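Local coordinates for protein of unknown function DUF574 (Streptomyces avermitilis, PDB 3GIW), which is of unknown function but binds S-adenosyl-L-homocysteine in a Rossmann-like fold and is probably an S-adenosylmethionine-dependent methyltransferase, at residues A[27-30]-A[31-34]; A[16-20]-A[21-25]; A[211-214]-A[215-219]; A[62-65]-A[66-69]. All blocks are in the same frame, centred on the assembly; numbering follows the deposited sequence. Where two conformers were deposited one is given.

Contact 1 (A[27-30]-A[31-34])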
loop_
_atom_site.group_PDB
_atom_site.type_symbol
_atom_site.label_atom_id
_atom_site.label_comp_id
_atom_site.label_asym_id
_atom_site.label_seq_id
_atom_site.Cartn_x
_atom_site.Cartn_y
_atom_site.Cartn_z
ATOM N N ILE A 27 7.702 -9.617 -6.826
ATOM C CA ILE A 27 7.600 -10.744 -5.880
ATOM C C ILE A 27 6.177 -10.839 -5.327
ATOM O O ILE A 27 5.592 -11.931 -5.251
ATOM C CB ILE A 27 8.604 -10.565 -4.694
ATOM C CG1 ILE A 27 10.054 -10.677 -5.187
ATOM C CG2 ILE A 27 8.320 -11.582 -3.573
ATOM C CD1 ILE A 27 11.103 -10.174 -4.186
ATOM N N TYR A 28 5.621 -9.697 -4.932
ATOM C CA TYR A 28 4.264 -9.678 -4.366
ATOM C C TYR A 28 3.277 -10.252 -5.405
ATOM O O TYR A 28 2.434 -11.134 -5.101
ATOM C CB TYR A 28 3.919 -8.248 -3.982
ATOM C CG TYR A 28 2.571 -8.010 -3.363
ATOM C CD1 TYR A 28 1.480 -7.680 -4.139
ATOM C CD2 TYR A 28 2.399 -8.019 -1.982
ATOM C CE1 TYR A 28 0.247 -7.418 -3.556
ATOM C CE2 TYR A 28 1.186 -7.727 -1.404
ATOM C CZ TYR A 28 0.117 -7.425 -2.188
ATOM O OH TYR A 28 -1.086 -7.130 -1.557
ATOM N N ASP A 29 3.379 -9.780 -6.653
ATOM C CA ASP A 29 2.486 -10.276 -7.677
ATOM C C ASP A 29 2.639 -11.784 -7.914
ATOM O O ASP A 29 1.638 -12.487 -8.046
ATOM C CB ASP A 29 2.675 -9.503 -8.992
ATOM C CG ASP A 29 1.489 -9.617 -9.922
ATOM O OD1 ASP A 29 0.376 -9.259 -9.511
ATOM O OD2 ASP A 29 1.686 -10.039 -11.070
ATOM N N TYR A 30 3.875 -12.263 -7.980
ATOM C CA TYR A 30 4.155 -13.704 -8.102
ATOM C C TYR A 30 3.429 -14.466 -6.992
ATOM O O TYR A 30 2.672 -15.416 -7.251
ATOM C CB TYR A 30 5.658 -13.972 -8.056
ATOM C CG TYR A 30 5.972 -15.432 -7.869
ATOM C CD1 TYR A 30 5.656 -16.355 -8.851
ATOM C CD2 TYR A 30 6.554 -15.894 -6.698
ATOM C CE1 TYR A 30 5.926 -17.687 -8.686
ATOM C CE2 TYR A 30 6.839 -17.219 -6.505
ATOM C CZ TYR A 30 6.523 -18.129 -7.515
ATOM O OH TYR A 30 6.778 -19.492 -7.350
ATOM N N ILE A 31 3.632 -14.037 -5.750
ATOM C CA ILE A 31 3.072 -14.763 -4.606
ATOM C C ILE A 31 1.538 -14.754 -4.584
ATOM O O ILE A 31 0.967 -15.764 -4.210
ATOM C CB ILE A 31 3.682 -14.221 -3.292
ATOM C CG1 ILE A 31 5.179 -14.525 -3.191
ATOM C CG2 ILE A 31 2.872 -14.676 -2.026
ATOM C CD1 ILE A 31 5.589 -16.016 -3.034
ATOM N N ILE A 32 0.879 -13.660 -4.973
ATOM C CA ILE A 32 -0.580 -13.577 -4.944
ATOM C C ILE A 32 -1.243 -14.130 -6.221
ATOM O O ILE A 32 -2.477 -14.045 -6.360
ATOM C CB ILE A 32 -1.154 -12.181 -4.594
ATOM C CG1 ILE A 32 -0.901 -11.166 -5.695
ATOM C CG2 ILE A 32 -0.625 -11.718 -3.216
ATOM C CD1 ILE A 32 -1.675 -9.887 -5.527
ATOM N N GLY A 33 -0.450 -14.679 -7.145
ATOM C CA GLY A 33 -0.989 -15.423 -8.300
ATOM C C GLY A 33 -1.052 -14.667 -9.612
ATOM O O GLY A 33 -1.712 -15.130 -10.549
ATOM N N GLY A 34 -0.424 -13.500 -9.688
ATOM C CA GLY A 34 -0.382 -12.743 -10.941
ATOM C C GLY A 34 0.697 -13.256 -11.869
ATOM O O GLY A 34 1.381 -14.265 -11.595
HETATM O O HOH W 1 1.888 -16.255 -9.796
#

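Contact 2 (A[16-20]-A[21-25])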
loop_
_atom_site.group_PDB
_atom_site.type_symbol
_atom_site.label_atom_id
_atom_site.label_comp_id
_atom_site.label_asym_id
_atom_site.label_seq_id
_atom_site.Cartn_x
_atom_site.Cartn_y
_atom_site.Cartn_z
ATOM N N ARG A 16 14.797 -0.588 -19.336
ATOM C CA ARG A 16 14.401 0.054 -18.035
ATOM C C ARG A 16 14.007 -0.961 -16.966
ATOM O O ARG A 16 14.209 -0.722 -15.784
ATOM C CB ARG A 16 13.202 0.991 -18.213
ATOM C CG ARG A 16 13.401 2.169 -19.148
ATOM C CD ARG A 16 12.330 3.214 -18.857
ATOM N NE ARG A 16 12.611 3.886 -17.584
ATOM C CZ ARG A 16 11.721 4.174 -16.635
ATOM N NH1 ARG A 16 10.428 3.838 -16.747
ATOM N NH2 ARG A 16 12.150 4.793 -15.545
ATOM N N ILE A 17 13.439 -2.079 -17.392
ATOM C CA ILE A 17 12.788 -3.042 -16.492
ATOM C C ILE A 17 13.714 -3.808 -15.530
ATOM O O ILE A 17 13.272 -4.232 -14.467
ATOM C CB ILE A 17 11.963 -4.082 -17.312
ATOM C CG1 ILE A 17 10.873 -3.386 -18.125
ATOM C CG2 ILE A 17 11.344 -5.168 -16.399
ATOM C CD1 ILE A 17 9.779 -2.823 -17.304
ATOM N N ASP A 18 14.977 -4.008 -15.886
ATOM C CA ASP A 18 15.902 -4.837 -15.077
ATOM C C ASP A 18 15.281 -6.180 -14.637
ATOM O O ASP A 18 14.966 -6.403 -13.459
ATOM C CB ASP A 18 16.450 -4.064 -13.874
ATOM C CG ASP A 18 17.521 -4.851 -13.089
ATOM O OD1 ASP A 18 18.112 -5.816 -13.627
ATOM O OD2 ASP A 18 17.752 -4.513 -11.906
ATOM N N THR A 19 15.129 -7.076 -15.601
ATOM C CA THR A 19 14.523 -8.384 -15.368
ATOM C C THR A 19 15.413 -9.382 -14.635
ATOM O O THR A 19 14.926 -10.434 -14.232
ATOM C CB THR A 19 14.107 -9.042 -16.687
ATOM O OG1 THR A 19 15.281 -9.336 -17.456
ATOM C CG2 THR A 19 13.157 -8.139 -17.455
ATOM N N GLU A 20 16.701 -9.076 -14.465
ATOM C CA GLU A 20 17.627 -10.027 -13.869
ATOM C C GLU A 20 17.759 -9.913 -12.354
ATOM O O GLU A 20 18.392 -10.769 -11.752
ATOM C CB GLU A 20 19.008 -9.934 -14.535
ATOM C CG GLU A 20 18.990 -10.241 -16.029
ATOM C CD GLU A 20 18.256 -11.538 -16.360
ATOM O OE1 GLU A 20 18.794 -12.629 -16.033
ATOM O OE2 GLU A 20 17.137 -11.464 -16.943
ATOM N N SER A 21 17.176 -8.870 -11.751
ATOM C CA SER A 21 17.154 -8.766 -10.291
ATOM C C SER A 21 15.718 -8.736 -9.789
ATOM O O SER A 21 14.808 -8.318 -10.494
ATOM C CB SER A 21 17.913 -7.528 -9.825
ATOM O OG SER A 21 17.213 -6.346 -10.163
ATOM N N ALA A 22 15.523 -9.211 -8.559
ATOM C CA ALA A 22 14.182 -9.241 -7.943
ATOM C C ALA A 22 13.732 -7.828 -7.576
ATOM O O ALA A 22 14.550 -6.979 -7.163
ATOM C CB ALA A 22 14.175 -10.141 -6.707
ATOM N N HIS A 23 12.427 -7.577 -7.731
ATOM C CA HIS A 23 11.798 -6.327 -7.334
ATOM C C HIS A 23 10.590 -6.597 -6.437
ATOM O O HIS A 23 9.804 -7.497 -6.704
ATOM C CB HIS A 23 11.307 -5.497 -8.546
ATOM C CG HIS A 23 12.399 -4.978 -9.443
ATOM N ND1 HIS A 23 13.208 -5.788 -10.215
ATOM C CD2 HIS A 23 12.761 -3.708 -9.733
ATOM C CE1 HIS A 23 14.047 -5.036 -10.909
ATOM N NE2 HIS A 23 13.791 -3.770 -10.644
ATOM N N SER A 24 10.408 -5.776 -5.421
ATOM C CA SER A 24 9.385 -6.062 -4.413
ATOM C C SER A 24 7.957 -6.199 -5.013
ATOM O O SER A 24 7.186 -7.104 -4.625
ATOM C CB SER A 24 9.395 -5.043 -3.261
ATOM O OG SER A 24 9.144 -3.740 -3.697
ATOM N N ALA A 25 7.564 -5.318 -5.935
ATOM C CA ALA A 25 6.205 -5.372 -6.472
ATOM C C ALA A 25 5.960 -6.648 -7.247
ATOM O O ALA A 25 4.846 -7.176 -7.294
ATOM C CB ALA A 25 5.966 -4.176 -7.370
#

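Contact 3 (A[211-214]-A[215-219])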
loop_
_atom_site.group_PDB
_atom_site.type_symbol
_atom_site.label_atom_id
_atom_site.label_comp_id
_atom_site.label_asym_id
_atom_site.label_seq_id
_atom_site.Cartn_x
_atom_site.Cartn_y
_atom_site.Cartn_z
ATOM N N GLY A 211 11.739 -12.441 10.457
ATOM C CA GLY A 211 13.138 -11.977 10.411
ATOM C C GLY A 211 13.934 -12.601 9.292
ATOM O O GLY A 211 14.697 -11.913 8.605
ATOM N N ARG A 212 13.813 -13.912 9.111
ATOM C CA ARG A 212 14.509 -14.588 8.027
ATOM C C ARG A 212 14.057 -14.068 6.653
ATOM O O ARG A 212 14.894 -13.859 5.755
ATOM C CB ARG A 212 14.323 -16.117 8.140
ATOM C CG ARG A 212 15.087 -16.761 9.298
ATOM C CD ARG A 212 16.552 -16.867 8.962
ATOM N NE ARG A 212 16.767 -17.895 7.941
ATOM C CZ ARG A 212 17.959 -18.331 7.529
ATOM N NH1 ARG A 212 19.083 -17.862 8.066
ATOM N NH2 ARG A 212 18.036 -19.267 6.592
ATOM N N VAL A 213 12.748 -13.840 6.510
ATOM C CA VAL A 213 12.218 -13.265 5.247
ATOM C C VAL A 213 12.835 -11.881 5.005
ATOM O O VAL A 213 13.320 -11.589 3.924
ATOM C CB VAL A 213 10.673 -13.221 5.226
ATOM C CG1 VAL A 213 10.134 -12.359 4.040
ATOM C CG2 VAL A 213 10.121 -14.655 5.120
ATOM N N ALA A 214 12.882 -11.060 6.046
ATOM C CA ALA A 214 13.459 -9.716 5.907
ATOM C C ALA A 214 14.918 -9.794 5.481
ATOM O O ALA A 214 15.382 -8.992 4.661
ATOM C CB ALA A 214 13.294 -8.928 7.203
ATOM N N ARG A 215 15.660 -10.767 6.018
ATOM C CA ARG A 215 17.049 -10.927 5.647
ATOM C C ARG A 215 17.214 -11.442 4.206
ATOM O O ARG A 215 18.211 -11.071 3.552
ATOM C CB ARG A 215 17.805 -11.750 6.687
ATOM C CG ARG A 215 17.831 -11.009 8.047
ATOM C CD ARG A 215 18.738 -11.610 9.084
ATOM N NE ARG A 215 18.280 -12.872 9.669
ATOM C CZ ARG A 215 17.425 -12.968 10.697
ATOM N NH1 ARG A 215 16.836 -11.906 11.220
ATOM N NH2 ARG A 215 17.151 -14.171 11.174
ATOM N N GLU A 216 16.242 -12.208 3.688
ATOM C CA GLU A 216 16.257 -12.567 2.265
ATOM C C GLU A 216 16.043 -11.335 1.384
ATOM O O GLU A 216 16.680 -11.191 0.337
ATOM C CB GLU A 216 15.186 -13.619 1.966
ATOM C CG GLU A 216 15.375 -14.984 2.635
ATOM C CD GLU A 216 16.588 -15.741 2.159
ATOM O OE1 GLU A 216 16.942 -15.595 0.982
ATOM O OE2 GLU A 216 17.192 -16.474 2.984
ATOM N N TYR A 217 15.133 -10.445 1.764
ATOM C CA TYR A 217 15.009 -9.141 1.060
ATOM C C TYR A 217 16.292 -8.297 1.082
ATOM O O TYR A 217 16.721 -7.825 0.038
ATOM C CB TYR A 217 13.850 -8.312 1.630
ATOM C CG TYR A 217 12.456 -8.652 1.127
ATOM C CD1 TYR A 217 11.953 -8.073 -0.042
ATOM C CD2 TYR A 217 11.627 -9.472 1.864
ATOM C CE1 TYR A 217 10.662 -8.362 -0.503
ATOM C CE2 TYR A 217 10.335 -9.737 1.434
ATOM C CZ TYR A 217 9.863 -9.205 0.229
ATOM O OH TYR A 217 8.557 -9.465 -0.179
ATOM N N ALA A 218 16.905 -8.156 2.255
ATOM C CA ALA A 218 18.180 -7.412 2.373
ATOM C C ALA A 218 19.272 -8.038 1.512
ATOM O O ALA A 218 20.034 -7.302 0.886
ATOM C CB ALA A 218 18.618 -7.298 3.827
ATOM N N ALA A 219 19.318 -9.377 1.422
ATOM C CA ALA A 219 20.342 -10.067 0.634
ATOM C C ALA A 219 20.196 -9.807 -0.859
ATOM O O ALA A 219 21.166 -9.930 -1.643
ATOM C CB ALA A 219 20.295 -11.556 0.916
HETATM O O HOH W 2 17.266 -15.411 5.699
#

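Contact 4 (A[62-65]-A[66-69])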
loop_
_atom_site.group_PDB
_atom_site.type_symbol
_atom_site.label_atom_id
_atom_site.label_comp_id
_atom_site.label_asym_id
_atom_site.label_seq_id
_atom_site.Cartn_x
_atom_site.Cartn_y
_atom_site.Cartn_z
ATOM N N ASN A 62 -3.102 -8.678 3.003
ATOM C CA ASN A 62 -2.827 -7.257 2.798
ATOM C C ASN A 62 -3.657 -6.691 1.642
ATOM O O ASN A 62 -4.257 -5.604 1.764
ATOM C CB ASN A 62 -1.342 -7.015 2.558
ATOM C CG ASN A 62 -1.040 -5.561 2.203
ATOM O OD1 ASN A 62 -0.945 -4.731 3.099
ATOM N ND2 ASN A 62 -0.985 -5.262 0.912
ATOM N N ARG A 63 -3.756 -7.438 0.543
ATOM C CA ARG A 63 -4.576 -6.998 -0.585
ATOM C C ARG A 63 -6.036 -6.916 -0.175
ATOM O O ARG A 63 -6.744 -5.925 -0.521
ATOM C CB ARG A 63 -4.364 -7.868 -1.822
ATOM C CG ARG A 63 -4.975 -7.231 -3.102
ATOM C CD ARG A 63 -4.191 -6.033 -3.622
ATOM N NE ARG A 63 -4.892 -5.363 -4.730
ATOM C CZ ARG A 63 -4.351 -4.397 -5.476
ATOM N NH1 ARG A 63 -3.095 -4.000 -5.255
ATOM N NH2 ARG A 63 -5.071 -3.829 -6.448
ATOM N N ASP A 64 -6.555 -7.913 0.537
ATOM C CA ASP A 64 -7.946 -7.922 0.979
ATOM C C ASP A 64 -8.237 -6.720 1.905
ATOM O O ASP A 64 -9.297 -6.090 1.816
ATOM C CB ASP A 64 -8.273 -9.230 1.725
ATOM C CG ASP A 64 -8.340 -10.458 0.813
ATOM O OD1 ASP A 64 -8.454 -10.318 -0.411
ATOM O OD2 ASP A 64 -8.268 -11.585 1.357
ATOM N N TRP A 65 -7.270 -6.398 2.766
ATOM C CA TRP A 65 -7.360 -5.262 3.668
ATOM C C TRP A 65 -7.489 -3.965 2.851
ATOM O O TRP A 65 -8.337 -3.126 3.177
ATOM C CB TRP A 65 -6.151 -5.199 4.646
ATOM C CG TRP A 65 -6.261 -3.996 5.556
ATOM C CD1 TRP A 65 -6.968 -3.916 6.692
ATOM C CD2 TRP A 65 -5.701 -2.695 5.328
ATOM N NE1 TRP A 65 -6.894 -2.639 7.211
ATOM C CE2 TRP A 65 -6.131 -1.873 6.375
ATOM C CE3 TRP A 65 -4.881 -2.149 4.334
ATOM C CZ2 TRP A 65 -5.775 -0.523 6.452
ATOM C CZ3 TRP A 65 -4.575 -0.811 4.414
ATOM C CH2 TRP A 65 -4.988 -0.034 5.470
HETATM N N MSE A 66 -6.665 -3.798 1.824
HETATM C CA MSE A 66 -6.788 -2.602 0.983
HETATM C C MSE A 66 -8.220 -2.480 0.480
HETATM O O MSE A 66 -8.801 -1.405 0.500
HETATM C CB MSE A 66 -5.820 -2.657 -0.217
HETATM C CG MSE A 66 -5.925 -1.432 -1.142
HETATM SE SE MSE A 66 -7.283 -1.534 -2.558
HETATM C CE MSE A 66 -6.259 -2.399 -3.890
ATOM N N ASN A 67 -8.773 -3.585 -0.001
ATOM C CA ASN A 67 -10.122 -3.577 -0.535
ATOM C C ASN A 67 -11.122 -3.080 0.529
ATOM O O ASN A 67 -11.975 -2.233 0.239
ATOM C CB ASN A 67 -10.570 -4.965 -1.027
ATOM C CG ASN A 67 -9.774 -5.501 -2.216
ATOM O OD1 ASN A 67 -8.999 -4.813 -2.858
ATOM N ND2 ASN A 67 -10.037 -6.751 -2.536
ATOM N N ARG A 68 -11.049 -3.588 1.758
ATOM C CA ARG A 68 -11.973 -3.187 2.809
ATOM C C ARG A 68 -11.726 -1.729 3.243
ATOM O O ARG A 68 -12.689 -1.001 3.500
ATOM C CB ARG A 68 -11.886 -4.136 4.010
ATOM C CG ARG A 68 -12.213 -5.557 3.673
ATOM C CD ARG A 68 -12.490 -6.401 4.891
ATOM N NE ARG A 68 -11.456 -6.391 5.924
ATOM C CZ ARG A 68 -10.283 -7.012 5.836
ATOM N NH1 ARG A 68 -9.959 -7.721 4.766
ATOM N NH2 ARG A 68 -9.390 -6.888 6.814
ATOM N N ALA A 69 -10.470 -1.299 3.316
ATOM C CA ALA A 69 -10.152 0.071 3.720
ATOM C C ALA A 69 -10.662 1.088 2.690
ATOM O O ALA A 69 -11.265 2.113 3.069
ATOM C CB ALA A 69 -8.675 0.238 4.002
HETATM O O HOH W 3 -7.520 -5.850 -5.187
HETATM O O HOH W 4 -11.330 -8.603 -0.466
#

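Contact 1 (A[27-30]-A[31-34])
Two groups grip Y30 O at the end of helix 24-31: G33 N donates to it at 3.2 Å from above the carbonyl plane, and a water that also donates to G34 O bonds it at 2.8 Å. One residue back, D29 O accepts G34 N at 2.8 Å, closing the six-residue turn round G33, whose positive phi (100°) takes the chain out of the helix. The D29 carboxylate lies against G34, OD2 being 3.4 Å from G34 CA, while the same OD2 holds the loop further on at D36 N. On the flank, CG2 of I32 lies over one face of the Y28 ring, and CD1 of I32 meets CE1 of Y28 at 3.7 Å. The I32 torsion (chi1 69°) sets CG1 between backbone N and carbonyl carbon, against Y28 O. With an alanine here, CG2 and CD1 would be gone and the Y28 ring would probably lose the support on that face. I31 runs its CD1 to CD2 of Y30, 3.8 Å away. The Y28 hydroxyl oxygen accepts from N62 ND2, within the S-adenosyl-L-homocysteine site. The bonds of G34 N and G33 N into the last turn, with that positive phi, form a Schellman motif ending the helix that carries Y28.

Contact 2 (A[16-20]-A[21-25])
D18 and S21 are joined by a short hydrogen bond: in the modelled conformer of the serine, S21 OG donates to D18 OD2 at 2.6 Å, and the hydroxyl comes from above the carboxylate plane, 53° out of it. The S21 hydroxyl sits between backbone N and carbonyl carbon (chi1 70°), which swings it back over the turn to the aspartate. The H23 ring closes the same loop from the other end. Its CE1 edge faces the backbone of D18, with CE1 3.0 Å from D18 O and near the ring plane, and D18 CB also lies in plane at that edge, 3.9 Å from CE1. A weak, bent bond from H23 ND1 to S21 O, 3.0 Å long, probably helps to orient the ring. A leucine in place of H23 would probably leave S21 O without this donor and take away the ring edge that lies against D18 O. Further out, T19 OG1 donates at 2.9 Å to E20 OE2, which accepts through its anti lone pair. R26 reaches back to I17 O, with a weaker bond to D18 O, and D41 takes the backbone N-H of H23. The arrangement is a type I beta turn from D18 to S21, followed by an extended run to H23, the N-cap residue of helix 24-31.

Contact 3 (A[211-214]-A[215-219])
G211 O accepts R215 N at 3.0 Å, the first of four successive i to i+4 bonds that continue through R212 O to E216 N, V213 O to Y217 N and A214 O to A218 N. The R212 carbonyl is gripped a second time: a water donates to it at 2.8 Å and also to E216 OE2 at 2.9 Å, tying the glutamate back to the preceding turn. E216 CG stands anti to the carbonyl carbon, beside the backbone N (chi1 -65°), which puts it 3.4 Å from R212 O; the bend at the second torsion then turns the carboxylate, whose OE1 forms a salt bridge to R220. R212 in turn is bound through NH2 to E51, so R212 pairs with helix 39-51 and E216 with the residue just beyond A219. All this lies on one amphipathic helix, 207-219, packed by its apolar side against helix 39-51 and neighbouring loops of the Rossmann-like methyltransferase fold. The guanidinium of R215 folds back over the first turn and lays one face above G211 O, 3.3 Å from the plane and toward the rim. Its NH2 touches R212 CD at 3.5 Å, and the two guanidinium planes are turned 69° apart. On the buried side, V213 and Y217 lie alongside each other, pointing the same way: V213 CG1 meets the ring edge in plane, 3.7 Å from CE2. M48, M222 and M224 pack against the same tyrosine.

Contact 4 (A[62-65]-A[66-69])
Four i to i+4 hydrogen bonds carry the backbone from N62 to A69, the shortest being A69 N to W65 O at 2.8 Å. R63 and M66 (selenomethionine) lie side by side and point the same way, the terminal CE of the modelled M66 conformer resting over one face of the R63 guanidinium. M66 bends at both its second and third torsions (chi2 and chi3 each -87°), which turns this methyl back onto the arginine. The guanidinium is also held at its edge: a water in its plane accepts from NE at 2.7 Å and donates to N67 OD1 at 2.9 Å, joining R63 to the residue one turn on. The other end of that amide, ND2, donates at 3.1 Å to a second water, which gives a weak bond to D64 OD1. This is the middle of helix 55-75, which packs against strands 163-167 and 269-275 of the central sheet in the Rossmann-like fold and supplies N62 and R63 to the S-adenosyl-L-homocysteine site. N62 OD1 is hydrogen-bonded outside the segments, to S199 OG. On the sheet side, W65 takes A69 CB nearly straight over its six-membered ring in a CH-pi contact, 4.0 Å from the centroid. R68 crosses the indole at about a right angle, its NH2 3.8 Å from CD1 at the ring edge, and the planes are 83° apart. The same NH2 donates to W252 O, and the W252 ring meets that of W65 steeply.

Overall arrangement
Contacts 2 and 1 follow in series along the N-terminal chain: the turn of contact 2 leads into helix 24-31, and contact 1 ends it, their centres 14 Å apart and I27 CD1 touching A22 CB at 4.0 Å. Contact 1 is also the neighbour of the other two. Y28 OH meets N62 ND2 of contact 4 at 3.1 Å, a probable hydrogen bond, so three residues of the S-adenosyl-L-homocysteine site, Y28, N62 and R63, come together there. I27 CG2 lies 4.0 Å from Y217 OH of contact 3. A bound unknown ligand lies close to the side chains of both Y28 and Y217. Contacts 3 and 4 do not touch, their nearest atoms being about 10 Å apart.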